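Local coordinates for glycoside hydrolase 15-related protein (Kribbella flavida, PDB 5Z3E), which hydrolyses the alpha-1,6-glucosidic linkage of isomaltose from the non-reducing end to yield beta-D-glucose and D-glucose, serving the intracellular breakdown of a starch-derived cyclic tetrasaccharide, at residues M155-V160 and A176-A181. The protein carries 1 engineered substitution. Residues are numbered along the deposited sequence; the frame is centred on the assembly and turned at random. Where two conformers were deposited one is given.
Sequences MWLWSV and AGIDVA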
loop_
_atom_site.group_PDB
_atom_site.type_symbol
_atom_site.label_atom_id
_atom_site.label_comp_id
_atom_site.label_asym_id
_atom_site.label_seq_id
_atom_site.Cartn_x
_atom_site.Cartn_y
_atom_site.Cartn_z
ATOM N N MET A 155 0.584 4.810 -5.083
ATOM C CA MET A 155 -0.193 4.886 -3.860
ATOM C C MET A 155 -0.272 6.304 -3.352
ATOM O O MET A 155 -1.325 6.738 -2.874
ATOM C CB MET A 155 0.379 3.964 -2.797
ATOM C CG MET A 155 0.413 2.523 -3.229
ATOM S SD MET A 155 0.571 1.468 -1.808
ATOM C CE MET A 155 0.844 -0.126 -2.567
ATOM N N TRP A 156 0.829 7.058 -3.420
ATOM C CA TRP A 156 0.787 8.405 -2.879
ATOM C C TRP A 156 -0.210 9.263 -3.651
ATOM O O TRP A 156 -0.999 10.003 -3.062
ATOM C CB TRP A 156 2.162 9.071 -2.868
ATOM C CG TRP A 156 2.032 10.440 -2.256
ATOM C CD1 TRP A 156 1.605 10.708 -1.003
ATOM C CD2 TRP A 156 2.172 11.710 -2.902
ATOM N NE1 TRP A 156 1.500 12.050 -0.794
ATOM C CE2 TRP A 156 1.829 12.694 -1.950
ATOM C CE3 TRP A 156 2.563 12.117 -4.186
ATOM C CZ2 TRP A 156 1.905 14.063 -2.232
ATOM C CZ3 TRP A 156 2.623 13.473 -4.450
ATOM C CH2 TRP A 156 2.298 14.429 -3.478
ATOM N N LEU A 157 -0.195 9.174 -4.990
ATOM C CA LEU A 157 -1.161 9.925 -5.779
ATOM C C LEU A 157 -2.585 9.593 -5.358
ATOM O O LEU A 157 -3.428 10.484 -5.177
ATOM C CB LEU A 157 -0.972 9.625 -7.256
ATOM C CG LEU A 157 0.303 10.189 -7.885
ATOM C CD1 LEU A 157 0.342 9.783 -9.352
ATOM C CD2 LEU A 157 0.400 11.704 -7.755
ATOM N N TRP A 158 -2.898 8.302 -5.236
ATOM C CA TRP A 158 -4.214 7.904 -4.759
ATOM C C TRP A 158 -4.520 8.521 -3.405
ATOM O O TRP A 158 -5.606 9.071 -3.168
ATOM C CB TRP A 158 -4.305 6.363 -4.710
ATOM C CG TRP A 158 -5.398 5.847 -3.831
ATOM C CD1 TRP A 158 -6.741 5.825 -4.082
ATOM C CD2 TRP A 158 -5.241 5.359 -2.481
ATOM N NE1 TRP A 158 -7.412 5.338 -2.982
ATOM C CE2 TRP A 158 -6.516 5.050 -1.999
ATOM C CE3 TRP A 158 -4.139 5.115 -1.665
ATOM C CZ2 TRP A 158 -6.722 4.521 -0.704
ATOM C CZ3 TRP A 158 -4.325 4.588 -0.405
ATOM C CH2 TRP A 158 -5.611 4.294 0.050
ATOM N N SER A 159 -3.575 8.432 -2.481
ATOM C CA SER A 159 -3.786 8.890 -1.117
ATOM C C SER A 159 -4.047 10.392 -1.045
ATOM O O SER A 159 -4.971 10.847 -0.357
ATOM C CB SER A 159 -2.592 8.490 -0.263
ATOM O OG SER A 159 -2.634 9.030 1.023
ATOM N N VAL A 160 -3.216 11.181 -1.705
ATOM C CA VAL A 160 -3.341 12.633 -1.578
ATOM C C VAL A 160 -4.625 13.123 -2.233
ATOM O O VAL A 160 -5.309 13.990 -1.688
ATOM C CB VAL A 160 -2.058 13.357 -2.078
ATOM C CG1 VAL A 160 -1.861 13.287 -3.581
ATOM C CG2 VAL A 160 -2.063 14.798 -1.605
ATOM N N ALA A 176 2.977 20.467 -7.200
ATOM C CA ALA A 176 4.266 20.325 -7.863
ATOM C C ALA A 176 4.878 18.960 -7.562
ATOM O O ALA A 176 5.566 18.386 -8.413
ATOM C CB ALA A 176 5.180 21.476 -7.534
ATOM N N GLY A 177 4.622 18.404 -6.379
ATOM C CA GLY A 177 5.055 17.046 -6.079
ATOM C C GLY A 177 4.252 15.988 -6.848
ATOM O O GLY A 177 4.823 15.035 -7.372
ATOM N N ILE A 178 2.942 16.211 -6.939
ATOM C CA ILE A 178 2.104 15.379 -7.807
ATOM C C ILE A 178 2.670 15.336 -9.220
ATOM O O ILE A 178 2.737 14.260 -9.828
ATOM C CB ILE A 178 0.644 15.893 -7.773
ATOM C CG1 ILE A 178 0.001 15.562 -6.413
ATOM C CG2 ILE A 178 -0.155 15.340 -8.939
ATOM C CD1 ILE A 178 -1.319 16.255 -6.161
ATOM N N ASP A 179 3.072 16.484 -9.762
ATOM C CA ASP A 179 3.579 16.531 -11.124
ATOM C C ASP A 179 4.813 15.655 -11.289
ATOM O O ASP A 179 4.974 14.995 -12.331
ATOM C CB ASP A 179 3.926 17.965 -11.518
ATOM C CG ASP A 179 2.726 18.865 -11.784
ATOM O OD1 ASP A 179 1.611 18.361 -11.989
ATOM O OD2 ASP A 179 2.943 20.110 -11.840
ATOM N N VAL A 180 5.718 15.660 -10.312
ATOM C CA VAL A 180 6.901 14.810 -10.382
ATOM C C VAL A 180 6.489 13.332 -10.430
ATOM O O VAL A 180 6.977 12.556 -11.256
ATOM C CB VAL A 180 7.863 15.077 -9.205
ATOM C CG1 VAL A 180 9.014 14.102 -9.201
ATOM C CG2 VAL A 180 8.388 16.493 -9.257
ATOM N N ALA A 181 5.595 12.934 -9.516
ATOM C CA ALA A 181 5.162 11.544 -9.468
ATOM C C ALA A 181 4.458 11.118 -10.747
ATOM O O ALA A 181 4.685 10.003 -11.240
ATOM C CB ALA A 181 4.264 11.327 -8.259
#
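Trp-156 drives the rim of its six-membered ring against the backbone of the helix through Gly-177 and Ile-178. Its CZ3 stops 3.7 Å from Ile-178 N, which lies in the plane of the indole at the ring edge, and 3.8 Å from Gly-177 C. With CG anti to the backbone N (chi1 -178°), the indole points toward helix 175-188, and its rim lies at the side of that helix where a CB on Gly-177 would point. The indole's one polar atom, NE1, is satisfied by His-97 ND1 of helix 90-105.

The rest is apolar packing. Ile-178 meets the tryptophan at about a right angle: its CG1 branch touches CZ3 at 3.9 Å and carries on to end with CD1 4.0 Å from Val-160 CG1, while the other branch, CG2, sits 3.9 Å from Leu-157 CD2. That same Val-160 methyl also lies over one face of the indole, offset toward the rim, so a residue one turn on in the same helix covers part of that face. On the side toward Ala-181, Leu-157 CD2 touches the alanine CB at 3.9 Å. Replacing Trp-156 with an alanine would probably open a gap beside Gly-177 and Ile-178 and leave His-97 ND1 without its indole partner.

No hydrogen bond joins the two segments; every touching residue is buried, away from the annotated active-site residues. Their axes pass 10.4 Å apart at 147°, roughly antiparallel, and Leu-157 and Ile-178 have the nearest CA atoms. This is the packing of consecutive antiparallel helices, 151-167 and 175-188, joined by a short connection, in keeping with the (alpha/alpha)6 barrel of family 15 glycoside hydrolases.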